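Side-chain contacts in putative mannose-6-phosphate isomerase YvyI (Bacillus subtilis, PDB 1QWR), which probably catalyses the zinc-dependent interconversion of D-mannose 6-phosphate and D-fructose 6-phosphate, as a type 1 phosphomannose isomerase: residues V100-D104 with Y105-E109; T142-V145 with T146-S150; I124-K127 with E128-I132; Y168-P171 with S172-H176. All coordinates share one frame; numbering follows the deposited sequence.

Contact 1. Residues V100-D104 with Y105-E109. With ZN (zinc ion), chain E.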
loop_
_atom_site.group_PDB
_atom_site.type_symbol
_atom_site.label_atom_id
_atom_site.label_comp_id
_atom_site.label_asym_id
_atom_site.label_seq_id
_atom_site.Cartn_x
_atom_site.Cartn_y
_atom_site.Cartn_z
ATOM N N VAL A 100 13.954 3.484 5.716
ATOM C CA VAL A 100 14.209 3.687 4.295
ATOM C C VAL A 100 14.070 2.321 3.607
ATOM O O VAL A 100 14.440 1.287 4.180
ATOM C CB VAL A 100 15.638 4.238 4.031
ATOM C CG1 VAL A 100 16.664 3.369 4.713
ATOM C CG2 VAL A 100 15.923 4.272 2.533
ATOM N N HIS A 101 13.534 2.316 2.385
ATOM C CA HIS A 101 13.389 1.078 1.623
ATOM C C HIS A 101 14.378 1.144 0.485
ATOM O O HIS A 101 14.529 2.185 -0.142
ATOM C CB HIS A 101 11.977 0.944 1.015
ATOM C CG HIS A 101 10.893 0.896 2.033
ATOM N ND1 HIS A 101 10.795 -0.119 2.960
ATOM C CD2 HIS A 101 9.835 1.717 2.254
ATOM C CE1 HIS A 101 9.723 0.080 3.710
ATOM N NE2 HIS A 101 9.126 1.184 3.301
ATOM N N PRO A 102 15.068 0.031 0.206
ATOM C CA PRO A 102 16.037 0.026 -0.888
ATOM C C PRO A 102 15.348 -0.068 -2.242
ATOM O O PRO A 102 14.153 -0.411 -2.331
ATOM C CB PRO A 102 16.871 -1.210 -0.600
ATOM C CG PRO A 102 15.842 -2.161 -0.039
ATOM C CD PRO A 102 15.074 -1.264 0.923
ATOM N N ASP A 103 16.110 0.233 -3.296
ATOM C CA ASP A 103 15.592 0.145 -4.650
ATOM C C ASP A 103 15.796 -1.299 -5.107
ATOM O O ASP A 103 16.336 -2.110 -4.348
ATOM C CB ASP A 103 16.308 1.160 -5.572
ATOM C CG ASP A 103 17.767 0.803 -5.856
ATOM O OD1 ASP A 103 18.344 -0.039 -5.157
ATOM O OD2 ASP A 103 18.338 1.390 -6.796
ATOM N N ASP A 104 15.357 -1.638 -6.320
ATOM C CA ASP A 104 15.480 -3.011 -6.808
ATOM C C ASP A 104 16.921 -3.541 -6.818
ATOM O O ASP A 104 17.187 -4.716 -6.507
ATOM C CB ASP A 104 14.916 -3.140 -8.233
ATOM C CG ASP A 104 13.408 -2.988 -8.300
ATOM O OD1 ASP A 104 12.733 -3.067 -7.243
ATOM O OD2 ASP A 104 12.888 -2.811 -9.436
ATOM N N TYR A 105 17.859 -2.688 -7.203
ATOM C CA TYR A 105 19.255 -3.125 -7.246
ATOM C C TYR A 105 19.796 -3.472 -5.865
ATOM O O TYR A 105 20.332 -4.566 -5.647
ATOM C CB TYR A 105 20.139 -2.035 -7.853
ATOM C CG TYR A 105 21.606 -2.389 -7.771
ATOM C CD1 TYR A 105 22.149 -3.392 -8.586
ATOM C CD2 TYR A 105 22.435 -1.758 -6.848
ATOM C CE1 TYR A 105 23.495 -3.757 -8.475
ATOM C CE2 TYR A 105 23.780 -2.111 -6.724
ATOM C CZ TYR A 105 24.299 -3.114 -7.542
ATOM O OH TYR A 105 25.620 -3.470 -7.409
ATOM N N TYR A 106 19.667 -2.544 -4.930
ATOM C CA TYR A 106 20.194 -2.785 -3.598
ATOM C C TYR A 106 19.493 -3.930 -2.895
ATOM O O TYR A 106 20.138 -4.722 -2.207
ATOM C CB TYR A 106 20.095 -1.540 -2.729
ATOM C CG TYR A 106 20.982 -1.624 -1.500
ATOM C CD1 TYR A 106 22.316 -1.199 -1.553
ATOM C CD2 TYR A 106 20.497 -2.144 -0.296
ATOM C CE1 TYR A 106 23.156 -1.286 -0.428
ATOM C CE2 TYR A 106 21.331 -2.236 0.847
ATOM C CZ TYR A 106 22.660 -1.806 0.767
ATOM O OH TYR A 106 23.498 -1.903 1.863
ATOM N N ALA A 107 18.173 -4.005 -3.065
ATOM C CA ALA A 107 17.387 -5.068 -2.441
ATOM C C ALA A 107 17.794 -6.418 -2.996
ATOM O O ALA A 107 17.971 -7.382 -2.252
ATOM C CB ALA A 107 15.884 -4.840 -2.689
ATOM N N GLY A 108 17.930 -6.486 -4.316
ATOM C CA GLY A 108 18.304 -7.735 -4.954
ATOM C C GLY A 108 19.696 -8.162 -4.528
ATOM O O GLY A 108 19.922 -9.326 -4.242
ATOM N N GLU A 109 20.621 -7.210 -4.465
ATOM C CA GLU A 109 21.997 -7.501 -4.062
ATOM C C GLU A 109 22.168 -7.862 -2.594
ATOM O O GLU A 109 22.958 -8.756 -2.252
ATOM C CB GLU A 109 22.902 -6.295 -4.373
ATOM C CG GLU A 109 23.145 -6.090 -5.862
ATOM C CD GLU A 109 23.783 -7.309 -6.492
ATOM O OE1 GLU A 109 24.921 -7.636 -6.111
ATOM O OE2 GLU A 109 23.151 -7.944 -7.361
HETATM ZN ZN ZN E . 7.281 2.454 4.423
HETATM O O HOH W 1 6.227 0.188 3.717
#
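D103 grips the first turn of the following helix by its side chain and its backbone. Its OD1 accepts from Y106 N at 2.8 Å. The bond is straight, with an N-H...O angle of 168°. The amide reaches OD1 from the syn side, though 27° out of the carboxylate plane. The side chain can fold back because CG sits between the backbone N and the carbonyl carbon (chi1 70°). OD1 also lies 3.3 Å from Y106 CB. D103 O accepts from A107 N at 2.9 Å. D103 is thus a classic N-cap, and its carboxylate satisfies an amide at the start of helix 104-110. The helix continues with G108 N to D104 O, 2.9 Å. Without this carboxylate, as with an alanine here, Y106 N would probably lose its capping acceptor and the first turn would be likely to fray. P102, just before the cap, packs against the same turn. Its CB lies 3.8 Å from Y106 CD2, approaching the ring obliquely. Its CG lies 3.8 Å from A107 CB. D104 turns its own carboxylate elsewhere, with OD1 bonded to G116 N. Further out, H101 binds the zinc ion through NE2 at 2.5 Å, with the metal at the ring edge and in its plane. Its ND1 is bonded to A193 O, so both ring nitrogens are held. E119 and H176 complete the protein ligands of the zinc.

Contact 2. Residues T142-V145 with T146-S150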
loop_
_atom_site.group_PDB
_atom_site.type_symbol
_atom_site.label_atom_id
_atom_site.label_comp_id
_atom_site.label_asym_id
_atom_site.label_seq_id
_atom_site.Cartn_x
_atom_site.Cartn_y
_atom_site.Cartn_z
ATOM N N THR A 142 27.952 11.434 5.446
ATOM C CA THR A 142 28.668 11.516 6.723
ATOM C C THR A 142 27.810 12.329 7.706
ATOM O O THR A 142 27.722 12.001 8.890
ATOM C CB THR A 142 30.052 12.203 6.578
ATOM O OG1 THR A 142 30.870 11.450 5.678
ATOM C CG2 THR A 142 30.766 12.250 7.923
ATOM N N GLU A 143 27.173 13.378 7.195
ATOM C CA GLU A 143 26.304 14.251 7.987
ATOM C C GLU A 143 25.068 13.467 8.464
ATOM O O GLU A 143 24.647 13.586 9.612
ATOM C CB GLU A 143 25.885 15.440 7.121
ATOM C CG GLU A 143 25.112 16.562 7.808
ATOM C CD GLU A 143 25.016 17.799 6.915
ATOM O OE1 GLU A 143 26.074 18.378 6.578
ATOM O OE2 GLU A 143 23.902 18.201 6.537
ATOM N N LEU A 144 24.489 12.669 7.574
ATOM C CA LEU A 144 23.330 11.866 7.932
ATOM C C LEU A 144 23.723 10.953 9.095
ATOM O O LEU A 144 23.017 10.870 10.117
ATOM C CB LEU A 144 22.886 11.034 6.722
ATOM C CG LEU A 144 21.709 10.074 6.951
ATOM C CD1 LEU A 144 20.456 10.902 7.193
ATOM C CD2 LEU A 144 21.525 9.139 5.733
ATOM N N VAL A 145 24.864 10.283 8.954
ATOM C CA VAL A 145 25.355 9.382 9.990
ATOM C C VAL A 145 25.537 10.122 11.313
ATOM O O VAL A 145 25.092 9.650 12.363
ATOM C CB VAL A 145 26.693 8.747 9.578
ATOM C CG1 VAL A 145 27.388 8.122 10.788
ATOM C CG2 VAL A 145 26.438 7.684 8.521
ATOM N N THR A 146 26.187 11.281 11.251
ATOM C CA THR A 146 26.429 12.098 12.438
ATOM C C THR A 146 25.125 12.494 13.140
ATOM O O THR A 146 24.991 12.338 14.353
ATOM C CB THR A 146 27.193 13.387 12.067
ATOM O OG1 THR A 146 28.438 13.040 11.449
ATOM C CG2 THR A 146 27.458 14.231 13.306
HETATM N N MSE A 147 24.167 13.004 12.374
HETATM C CA MSE A 147 22.894 13.425 12.937
HETATM C C MSE A 147 22.032 12.297 13.468
HETATM O O MSE A 147 21.200 12.517 14.350
HETATM C CB MSE A 147 22.117 14.226 11.913
HETATM C CG MSE A 147 22.806 15.504 11.581
HETATM SE SE MSE A 147 21.737 16.580 10.452
HETATM C CE MSE A 147 20.616 17.413 11.786
ATOM N N ILE A 148 22.217 11.092 12.942
ATOM C CA ILE A 148 21.447 9.958 13.427
ATOM C C ILE A 148 22.082 9.495 14.732
ATOM O O ILE A 148 21.378 9.132 15.673
ATOM C CB ILE A 148 21.436 8.773 12.423
ATOM C CG1 ILE A 148 20.597 9.136 11.193
ATOM C CG2 ILE A 148 20.880 7.520 13.092
ATOM C CD1 ILE A 148 20.554 8.046 10.138
ATOM N N ASN A 149 23.414 9.520 14.784
ATOM C CA ASN A 149 24.137 9.099 15.981
ATOM C C ASN A 149 23.879 9.993 17.182
ATOM O O ASN A 149 23.908 9.527 18.315
ATOM C CB ASN A 149 25.649 9.021 15.722
ATOM C CG ASN A 149 26.052 7.736 15.033
ATOM O OD1 ASN A 149 25.411 6.703 15.217
ATOM N ND2 ASN A 149 27.124 7.785 14.247
ATOM N N SER A 150 23.631 11.276 16.950
ATOM C CA SER A 150 23.372 12.168 18.068
ATOM C C SER A 150 21.863 12.284 18.272
ATOM O O SER A 150 21.375 13.124 19.035
ATOM C CB SER A 150 24.009 13.545 17.820
ATOM O OG SER A 150 23.405 14.226 16.740
#
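T142 O is gripped twice by T146. The backbone T146 N and the hydroxyl OG1 each donate to it at 2.9 Å, and they come from opposite faces of the carbonyl plane. The hydroxyl reaches back because OG1 stands beside its own backbone N and anti to the carbonyl carbon (chi1 -59°). This is a threonine folding onto the carbonyl four residues earlier in an alpha helix, here helix 141-149. The same i to i+4 ladder continues with M147 N to E143 O at 2.9 Å, followed by I148 N to L144 O and N149 N to V145 O. M147 is a selenomethionine, and its CG also rests against E143 O. On the inward side of the helix L144 and I148 lie side by side and point the same way. I148 CD1 meets L144 CG at 4.0 Å, and I148 CG1 leans over L144 O at 3.2 Å. The pair is buried against L156 of helix 153-156, and I148 also touches W153 and F214. Cut back to an alanine, the I148 position is likely to leave a gap between L144, W153 and F214. E143 has its OE2 bonded to R139 N. V145 and N149 also run alongside each other. The end of N149 comes back toward V145, and its ND2 lies 3.5 Å from V145 CG1.

Contact 3. Residues I124-K127 with E128-I132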
loop_
_atom_site.group_PDB
_atom_site.type_symbol
_atom_site.label_atom_id
_atom_site.label_comp_id
_atom_site.label_asym_id
_atom_site.label_seq_id
_atom_site.Cartn_x
_atom_site.Cartn_y
_atom_site.Cartn_z
ATOM N N ILE A 124 -6.654 7.740 4.145
ATOM C CA ILE A 124 -8.092 7.560 4.210
ATOM C C ILE A 124 -8.650 8.476 5.294
ATOM O O ILE A 124 -9.621 9.199 5.065
ATOM C CB ILE A 124 -8.475 6.094 4.548
ATOM C CG1 ILE A 124 -7.963 5.141 3.453
ATOM C CG2 ILE A 124 -9.992 5.972 4.620
ATOM C CD1 ILE A 124 -7.897 3.665 3.894
ATOM N N ASP A 125 -8.024 8.456 6.464
ATOM C CA ASP A 125 -8.478 9.290 7.579
ATOM C C ASP A 125 -7.288 9.517 8.505
ATOM O O ASP A 125 -6.292 8.792 8.459
ATOM C CB ASP A 125 -9.600 8.573 8.343
ATOM C CG ASP A 125 -10.426 9.516 9.224
ATOM O OD1 ASP A 125 -10.159 10.732 9.251
ATOM O OD2 ASP A 125 -11.356 9.028 9.896
ATOM N N CYS A 126 -7.389 10.528 9.351
ATOM C CA CYS A 126 -6.304 10.825 10.268
ATOM C C CYS A 126 -6.789 11.871 11.246
ATOM O O CYS A 126 -7.778 12.560 10.988
ATOM C CB CYS A 126 -5.063 11.348 9.512
ATOM S SG CYS A 126 -5.191 12.968 8.694
ATOM N N LYS A 127 -6.090 11.982 12.367
ATOM C CA LYS A 127 -6.462 12.963 13.377
ATOM C C LYS A 127 -6.087 14.352 12.900
ATOM O O LYS A 127 -5.219 14.520 12.028
ATOM C CB LYS A 127 -5.773 12.661 14.711
ATOM C CG LYS A 127 -4.254 12.733 14.670
ATOM C CD LYS A 127 -3.666 12.564 16.063
ATOM C CE LYS A 127 -2.152 12.479 16.030
ATOM N NZ LYS A 127 -1.591 12.406 17.417
ATOM N N GLU A 128 -6.749 15.347 13.483
ATOM C CA GLU A 128 -6.526 16.739 13.136
ATOM C C GLU A 128 -5.062 17.190 13.049
ATOM O O GLU A 128 -4.691 17.879 12.101
ATOM C CB GLU A 128 -7.294 17.647 14.117
ATOM C CG GLU A 128 -7.034 19.154 13.941
ATOM C CD GLU A 128 -5.773 19.640 14.656
ATOM O OE1 GLU A 128 -5.714 19.531 15.903
ATOM O OE2 GLU A 128 -4.841 20.138 13.979
ATOM N N ASN A 129 -4.228 16.816 14.012
ATOM C CA ASN A 129 -2.831 17.262 13.970
ATOM C C ASN A 129 -1.844 16.204 13.466
ATOM O O ASN A 129 -0.657 16.229 13.819
ATOM C CB ASN A 129 -2.383 17.730 15.355
ATOM C CG ASN A 129 -2.439 16.624 16.384
ATOM O OD1 ASN A 129 -2.429 15.438 16.041
ATOM N ND2 ASN A 129 -2.481 17.000 17.655
ATOM N N ALA A 130 -2.334 15.282 12.642
ATOM C CA ALA A 130 -1.494 14.214 12.108
ATOM C C ALA A 130 -0.368 14.710 11.200
ATOM O O ALA A 130 -0.498 15.715 10.493
ATOM C CB ALA A 130 -2.367 13.186 11.352
ATOM N N GLU A 131 0.744 13.984 11.226
ATOM C CA GLU A 131 1.892 14.305 10.396
ATOM C C GLU A 131 2.530 13.021 9.884
ATOM O O GLU A 131 2.173 11.912 10.282
ATOM C CB GLU A 131 2.991 15.007 11.195
ATOM C CG GLU A 131 2.621 16.227 11.985
ATOM C CD GLU A 131 3.837 16.756 12.745
ATOM O OE1 GLU A 131 4.380 16.006 13.592
ATOM O OE2 GLU A 131 4.255 17.906 12.484
ATOM N N ILE A 132 3.500 13.209 9.003
ATOM C CA ILE A 132 4.314 12.121 8.490
ATOM C C ILE A 132 5.743 12.678 8.458
ATOM O O ILE A 132 5.943 13.899 8.426
ATOM C CB ILE A 132 3.919 11.680 7.058
ATOM C CG1 ILE A 132 4.112 12.825 6.074
ATOM C CG2 ILE A 132 2.488 11.153 7.069
ATOM C CD1 ILE A 132 3.972 12.410 4.594
#
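K127 lays its aliphatic chain across the amide oxygen of N129. The nearest approach is CE to N129 OD1 at 3.0 Å, with K127 CD at 3.1 Å. The ammonium NZ stands 3.4 Å from N129 OD1, but the angle is too poor for a hydrogen bond. The methylenes therefore do the touching. Both have the same first torsion, with CG between the backbone N and the carbonyl carbon (chi1 63° for K127 and 62° for N129). Beyond CG the lysine is fully extended, which carries CD and CE past the amide. C126 has the same kind of first torsion. Its CB meets A130 CB at 3.7 Å, and its SG lies 3.9 Å from that methyl. A130 is buried, and its CB also rests 3.2 Å from K127 O. That carbonyl accepts from A130 N at 3.0 Å, with the amide well above the carbonyl plane. D125 OD1 accepts from C126 N of the next residue at 2.8 Å, from above the carboxylate plane, while OD2 makes a salt bridge with R28. K161 NZ is bonded to both E128 O and A130 O, tying the turn to strand 157-161. K127 to A130 form a type I beta turn. It joins strand 119-126 to strand 131-136, which pair with different partners, and it follows a classic beta bulge in which I124 and D125 face L183.

Contact 4. Residues Y168-P171 with S172-H176. With ZN (zinc ion), chain E.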
loop_
_atom_site.group_PDB
_atom_site.type_symbol
_atom_site.label_atom_id
_atom_site.label_comp_id
_atom_site.label_asym_id
_atom_site.label_seq_id
_atom_site.Cartn_x
_atom_site.Cartn_y
_atom_site.Cartn_z
ATOM N N TYR A 168 0.662 10.700 -1.010
ATOM C CA TYR A 168 2.114 10.896 -0.991
ATOM C C TYR A 168 2.834 9.768 -1.715
ATOM O O TYR A 168 2.583 8.594 -1.458
ATOM C CB TYR A 168 2.646 10.978 0.443
ATOM C CG TYR A 168 2.095 12.154 1.202
ATOM C CD1 TYR A 168 0.928 12.037 1.947
ATOM C CD2 TYR A 168 2.677 13.422 1.077
ATOM C CE1 TYR A 168 0.337 13.159 2.549
ATOM C CE2 TYR A 168 2.096 14.544 1.667
ATOM C CZ TYR A 168 0.926 14.409 2.393
ATOM O OH TYR A 168 0.304 15.528 2.922
ATOM N N TYR A 169 3.743 10.133 -2.608
ATOM C CA TYR A 169 4.525 9.145 -3.339
ATOM C C TYR A 169 5.852 9.042 -2.589
ATOM O O TYR A 169 6.453 10.069 -2.242
ATOM C CB TYR A 169 4.737 9.629 -4.768
ATOM C CG TYR A 169 5.430 8.630 -5.646
ATOM C CD1 TYR A 169 4.764 7.498 -6.094
ATOM C CD2 TYR A 169 6.740 8.835 -6.063
ATOM C CE1 TYR A 169 5.382 6.590 -6.955
ATOM C CE2 TYR A 169 7.368 7.935 -6.919
ATOM C CZ TYR A 169 6.676 6.817 -7.366
ATOM O OH TYR A 169 7.260 5.972 -8.269
ATOM N N VAL A 170 6.301 7.815 -2.327
ATOM C CA VAL A 170 7.526 7.581 -1.550
ATOM C C VAL A 170 8.531 6.735 -2.316
ATOM O O VAL A 170 8.570 5.514 -2.184
ATOM C CB VAL A 170 7.202 6.868 -0.220
ATOM C CG1 VAL A 170 8.431 6.908 0.711
ATOM C CG2 VAL A 170 5.997 7.516 0.445
ATOM N N PRO A 171 9.372 7.384 -3.134
ATOM C CA PRO A 171 10.376 6.664 -3.920
ATOM C C PRO A 171 11.285 5.878 -2.988
ATOM O O PRO A 171 11.547 6.317 -1.869
ATOM C CB PRO A 171 11.145 7.785 -4.613
ATOM C CG PRO A 171 10.140 8.900 -4.709
ATOM C CD PRO A 171 9.422 8.833 -3.395
ATOM N N SER A 172 11.764 4.720 -3.428
ATOM C CA SER A 172 12.688 3.961 -2.596
ATOM C C SER A 172 13.879 4.915 -2.390
ATOM O O SER A 172 14.174 5.760 -3.264
ATOM C CB SER A 172 13.139 2.698 -3.316
ATOM O OG SER A 172 13.716 3.017 -4.570
ATOM N N GLY A 173 14.535 4.792 -1.241
ATOM C CA GLY A 173 15.659 5.662 -0.911
ATOM C C GLY A 173 15.206 6.834 -0.045
ATOM O O GLY A 173 16.028 7.612 0.452
ATOM N N THR A 174 13.894 6.981 0.134
ATOM C CA THR A 174 13.355 8.092 0.925
ATOM C C THR A 174 13.285 7.743 2.398
ATOM O O THR A 174 12.702 6.730 2.766
ATOM C CB THR A 174 11.918 8.470 0.465
ATOM O OG1 THR A 174 11.933 8.776 -0.933
ATOM C CG2 THR A 174 11.386 9.668 1.243
ATOM N N LEU A 175 13.880 8.584 3.248
ATOM C CA LEU A 175 13.826 8.363 4.690
ATOM C C LEU A 175 12.429 8.807 5.076
ATOM O O LEU A 175 12.002 9.908 4.722
ATOM C CB LEU A 175 14.870 9.224 5.405
ATOM C CG LEU A 175 15.000 8.954 6.899
ATOM C CD1 LEU A 175 15.554 7.557 7.140
ATOM C CD2 LEU A 175 15.914 10.017 7.503
ATOM N N HIS A 176 11.700 7.964 5.795
ATOM C CA HIS A 176 10.330 8.321 6.132
ATOM C C HIS A 176 9.756 7.533 7.303
ATOM O O HIS A 176 10.402 6.646 7.866
ATOM C CB HIS A 176 9.427 8.059 4.931
ATOM C CG HIS A 176 9.335 6.606 4.572
ATOM N ND1 HIS A 176 10.343 5.934 3.912
ATOM C CD2 HIS A 176 8.403 5.674 4.873
ATOM C CE1 HIS A 176 10.036 4.655 3.830
ATOM N NE2 HIS A 176 8.866 4.471 4.407
HETATM ZN ZN ZN E . 7.281 2.454 4.423
HETATM O O HOH W 1 6.227 0.188 3.717
#
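P171 to T174 form a type II beta turn, with G173 at a positive phi of 96°, where a CB would collide with the S172 carbonyl oxygen. The turn is closed twice at P171 O. T174 N donates to it at 3.2 Å and T174 OG1 at 2.7 Å, both from the same face of the carbonyl plane. Just before the turn, V170 CG1 stands anti to the backbone N (chi1 -168°) and touches T174 CB at 3.8 Å. The same methyl lies over one face of the H176 ring, 4.0 Å from its centroid, a CH-pi contact. H176 ND1 donates to T174 O at 2.7 Å, with the oxygen in the ring plane. This bond helps set the rotation of the ring, making T174 a second-shell residue. The other ring nitrogen, NE2, binds the zinc ion at 2.6 Å, with the metal in the ring plane, alongside E119 and H101. Two histidines and a glutamate round one metal fit the cupin fold of this family. The turn links strand 167-170, which pairs with 119-126, to strand 176-178, which pairs with 131-136. V170 packs on E119 and W121 of strand 119-126 and on Y134 of strand 131-136.

How the contacts relate
Contacts 1 and 4 share the zinc ion and one water. Their centres lie about 13 Å apart. H101 O and G173 N come within 2.8 Å, probably as a hydrogen bond, and H101 CD2 meets H176 CE1 at 3.3 Å. The two also touch where D103 CB lies 3.3 Å from S172 OG. Contact 3 lies away from the metal, at the end of strand 119-126, the strand that also carries E119. It touches contact 4 through its other strand, where I132 CD1 lies 3.9 Å from Y168 CD2. Contact 2 lies further out, about 19 Å from contact 4 between centres. Its I148 side chain is about 10 Å from that of R196, the probable active-site arginine.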